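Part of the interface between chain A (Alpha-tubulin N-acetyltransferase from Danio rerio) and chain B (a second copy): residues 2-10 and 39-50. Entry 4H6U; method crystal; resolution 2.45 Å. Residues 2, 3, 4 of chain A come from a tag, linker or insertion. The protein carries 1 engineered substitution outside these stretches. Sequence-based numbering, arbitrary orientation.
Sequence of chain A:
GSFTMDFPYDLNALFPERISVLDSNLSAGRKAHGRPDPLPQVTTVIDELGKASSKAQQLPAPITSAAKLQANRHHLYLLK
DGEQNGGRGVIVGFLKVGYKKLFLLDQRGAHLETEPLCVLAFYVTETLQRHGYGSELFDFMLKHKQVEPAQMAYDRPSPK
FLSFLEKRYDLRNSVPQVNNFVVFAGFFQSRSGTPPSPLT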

# COMPACT_ATOMS: atom_id res chain seq x y z
N SER A 2 12.60 3.03 9.21
CA SER A 2 12.45 3.23 10.66
C SER A 2 11.09 3.93 10.93
O SER A 2 10.72 4.92 10.28
CB SER A 2 13.63 4.05 11.27
OG SER A 2 14.55 3.31 12.04
N PHE A 3 10.37 3.37 11.89
CA PHE A 3 9.09 3.84 12.35
C PHE A 3 9.15 4.09 13.86
O PHE A 3 9.94 3.47 14.55
CB PHE A 3 8.03 2.78 12.12
CG PHE A 3 7.91 2.35 10.71
CD1 PHE A 3 7.34 3.20 9.78
CD2 PHE A 3 8.36 1.10 10.31
CE1 PHE A 3 7.24 2.83 8.46
CE2 PHE A 3 8.25 0.71 8.97
CZ PHE A 3 7.69 1.59 8.04
N THR A 4 8.31 5.00 14.36
CA THR A 4 8.17 5.19 15.79
C THR A 4 6.71 5.16 16.19
O THR A 4 6.13 6.16 16.58
CB THR A 4 8.82 6.50 16.30
OG1 THR A 4 8.29 7.62 15.58
CG2 THR A 4 10.35 6.45 16.14
N MET A 5 6.13 3.97 16.17
CA MET A 5 4.72 3.80 16.49
C MET A 5 4.56 2.50 17.29
O MET A 5 5.32 1.54 17.09
CB MET A 5 3.89 3.70 15.21
CG MET A 5 3.78 5.00 14.41
SD MET A 5 2.95 4.84 12.82
CE MET A 5 4.13 3.92 11.87
N ASP A 6 3.55 2.46 18.16
CA ASP A 6 3.17 1.21 18.80
C ASP A 6 1.82 0.74 18.22
O ASP A 6 0.83 1.46 18.26
CB ASP A 6 3.04 1.40 20.33
CG ASP A 6 4.37 1.70 21.03
OD1 ASP A 6 5.45 1.23 20.58
OD2 ASP A 6 4.33 2.45 22.03
N PHE A 7 1.78 -0.52 17.80
CA PHE A 7 0.57 -1.09 17.21
C PHE A 7 -0.01 -2.12 18.14
O PHE A 7 0.70 -2.99 18.61
CB PHE A 7 0.87 -1.82 15.88
CG PHE A 7 1.03 -0.92 14.68
CD1 PHE A 7 1.38 0.41 14.80
CD2 PHE A 7 0.87 -1.46 13.41
CE1 PHE A 7 1.53 1.21 13.68
CE2 PHE A 7 1.01 -0.68 12.29
CZ PHE A 7 1.35 0.68 12.42
N PRO A 8 -1.32 -2.03 18.41
CA PRO A 8 -1.99 -3.16 19.07
C PRO A 8 -1.89 -4.40 18.21
O PRO A 8 -1.85 -4.25 16.99
CB PRO A 8 -3.45 -2.70 19.19
CG PRO A 8 -3.39 -1.16 19.12
CD PRO A 8 -2.18 -0.84 18.27
N TYR A 9 -1.85 -5.59 18.80
CA TYR A 9 -1.66 -6.83 18.04
C TYR A 9 -2.73 -7.11 17.00
O TYR A 9 -2.41 -7.46 15.86
CB TYR A 9 -1.53 -8.03 19.01
CG TYR A 9 -0.21 -8.08 19.75
CD1 TYR A 9 0.99 -8.03 19.04
CD2 TYR A 9 -0.14 -8.09 21.14
CE1 TYR A 9 2.21 -8.06 19.67
CE2 TYR A 9 1.09 -8.11 21.79
CZ TYR A 9 2.26 -8.08 21.04
OH TYR A 9 3.51 -8.10 21.63
N ASP A 10 -3.99 -6.91 17.36
CA ASP A 10 -5.09 -7.12 16.41
C ASP A 10 -4.97 -6.13 15.25
O ASP A 10 -5.13 -6.51 14.11
CB ASP A 10 -6.46 -7.09 17.11
CG ASP A 10 -6.80 -5.74 17.73
OD1 ASP A 10 -5.90 -4.89 17.86
OD2 ASP A 10 -7.97 -5.56 18.11
N LEU B 39 -6.04 -0.06 27.82
CA LEU B 39 -5.02 -0.13 26.80
C LEU B 39 -4.81 -1.56 26.38
O LEU B 39 -4.64 -2.45 27.20
CB LEU B 39 -3.73 0.48 27.31
CG LEU B 39 -2.77 0.97 26.24
CD1 LEU B 39 -3.47 2.06 25.45
CD2 LEU B 39 -1.48 1.46 26.93
N PRO B 40 -4.83 -1.80 25.08
CA PRO B 40 -4.53 -3.16 24.64
C PRO B 40 -3.01 -3.38 24.67
O PRO B 40 -2.25 -2.41 24.66
CB PRO B 40 -5.07 -3.18 23.20
CG PRO B 40 -4.89 -1.78 22.73
CD PRO B 40 -5.14 -0.91 23.95
N GLN B 41 -2.61 -4.64 24.76
CA GLN B 41 -1.24 -5.03 24.55
C GLN B 41 -0.76 -4.54 23.17
O GLN B 41 -1.49 -4.60 22.16
CB GLN B 41 -1.10 -6.55 24.68
CG GLN B 41 -0.82 -7.04 26.10
CD GLN B 41 -0.14 -8.40 26.11
OE1 GLN B 41 -0.77 -9.42 26.33
NE2 GLN B 41 1.17 -8.41 25.86
N VAL B 42 0.47 -4.01 23.14
CA VAL B 42 1.01 -3.54 21.89
C VAL B 42 2.40 -4.12 21.61
O VAL B 42 3.10 -4.60 22.52
CB VAL B 42 1.13 -2.00 21.88
CG1 VAL B 42 -0.22 -1.37 22.12
CG2 VAL B 42 2.13 -1.53 22.98
N THR B 43 2.76 -4.02 20.33
CA THR B 43 4.09 -4.31 19.82
C THR B 43 4.64 -3.07 19.17
O THR B 43 3.95 -2.39 18.41
CB THR B 43 4.11 -5.43 18.76
OG1 THR B 43 5.33 -5.35 18.00
CG2 THR B 43 2.96 -5.30 17.81
N THR B 44 5.91 -2.84 19.40
CA THR B 44 6.61 -1.74 18.77
C THR B 44 6.99 -2.12 17.36
O THR B 44 7.45 -3.23 17.12
CB THR B 44 7.92 -1.40 19.51
OG1 THR B 44 7.71 -1.36 20.93
CG2 THR B 44 8.41 -0.07 19.04
N VAL B 45 6.64 -1.27 16.40
CA VAL B 45 7.08 -1.49 15.03
C VAL B 45 8.33 -0.59 14.78
O VAL B 45 8.33 0.61 15.06
CB VAL B 45 5.95 -1.23 14.01
CG1 VAL B 45 4.79 -2.21 14.22
CG2 VAL B 45 5.43 0.19 14.13
N ILE B 46 9.39 -1.17 14.22
CA ILE B 46 10.66 -0.45 14.02
C ILE B 46 10.96 -0.33 12.54
O ILE B 46 11.17 0.75 12.01
CB ILE B 46 11.83 -1.19 14.68
CG1 ILE B 46 11.58 -1.45 16.16
CG2 ILE B 46 13.12 -0.40 14.53
CD1 ILE B 46 11.45 -0.21 16.95
N ASP B 47 11.07 -1.47 11.87
CA ASP B 47 11.35 -1.49 10.45
C ASP B 47 10.36 -2.37 9.72
O ASP B 47 10.43 -2.50 8.50
CB ASP B 47 12.78 -1.97 10.18
CG ASP B 47 13.82 -0.95 10.59
OD1 ASP B 47 13.71 0.23 10.16
OD2 ASP B 47 14.74 -1.33 11.34
N GLU B 48 9.35 -2.84 10.44
CA GLU B 48 8.33 -3.71 9.85
C GLU B 48 6.89 -3.33 10.24
O GLU B 48 6.57 -3.23 11.43
CB GLU B 48 8.59 -5.17 10.29
CG GLU B 48 10.01 -5.66 9.90
CD GLU B 48 10.16 -5.96 8.37
OE1 GLU B 48 9.13 -6.17 7.68
OE2 GLU B 48 11.31 -5.96 7.87
N LEU B 49 6.00 -3.17 9.26
CA LEU B 49 4.59 -2.98 9.58
C LEU B 49 3.74 -4.14 9.10
O LEU B 49 3.78 -4.55 7.93
CB LEU B 49 4.03 -1.73 8.91
CG LEU B 49 4.69 -0.39 9.21
CD1 LEU B 49 3.74 0.73 8.70
CD2 LEU B 49 5.07 -0.24 10.67
N GLY B 50 2.93 -4.67 10.01
CA GLY B 50 1.98 -5.69 9.65
C GLY B 50 2.42 -7.10 9.94
O GLY B 50 1.75 -8.02 9.53

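Strand 5-8 of chain A pairs antiparallel with strand 42-45 of chain B; the two stretches together bury 893 Å², both sides summed. Ser A2, Phe A3 and Thr A4 come from an expression tag, so their contacts belong to the crystallised construct. At Ser A2 the backbone does the work: N of Ser A2 makes a weak hydrogen bond to OD1 of Asp B47 (3.2 Å), and CA of Ser A2 approaches O of Ile B46 (3.1 Å) in a CA-H...O contact. The same carbonyl accepts a hydrogen bond from N of Phe A3 (2.7 Å to O of Ile B46). The Phe A3 side chain points toward chain B and is buried there; CD2 of Leu B49 sits over one ring face, 3.7 Å from the centroid of the Phe A3 ring, while the backbone at Asp B47 and Glu B48 borders the ring edge. Thr A4 turns its side chain away and adds almost nothing.

Met A5 O accepts a hydrogen bond from N of Val B45 (3.2 Å). The Met A5 side chain shares a sheet face with Phe A7, Thr B43 and Val B45, and CB of Met A5 packs against CG2 of Val B45 (4.0 Å). Asp A6 and Thr B44 form a non-hydrogen-bonded backbone pair, their side chains on the other face and their CA atoms 4.5 Å apart. There OG1 of Thr B44 donates a weak hydrogen bond to OD1 of Asp A6 (3.5 Å); both carboxylate oxygens are also hydrogen-bonded elsewhere in the structure, so the buried carboxylate is not left without partners.

The most regular pairing is at Phe A7, whose N donates to O of Thr B43 (2.9 Å) and whose O accepts from N of Thr B43 (2.9 Å), both bonds nearly straight. Its ring is buried in the apolar cluster: CG1 of Val B45 lies over one face, 4.2 Å from the centroid of the Phe A7 ring, and CZ of Phe A7 reaches CD2 of Leu B49 (4.2 Å).

Pro A8 has no amide hydrogen to donate, which suits its non-hydrogen-bonded pairing with Val B42. CB of Pro A8 packs on CG of Pro B40 (3.9 Å), and CA of Pro A8 makes a CA-H...O contact with O of Gln B41 (3.4 Å). It occupies the N-cap position, right before the helix that begins at Tyr A9. Tyr A9 lays its ring over the backbone joining Val B42 to Thr B43, with CE1 of Tyr A9 3.4 Å from CB of Thr B43.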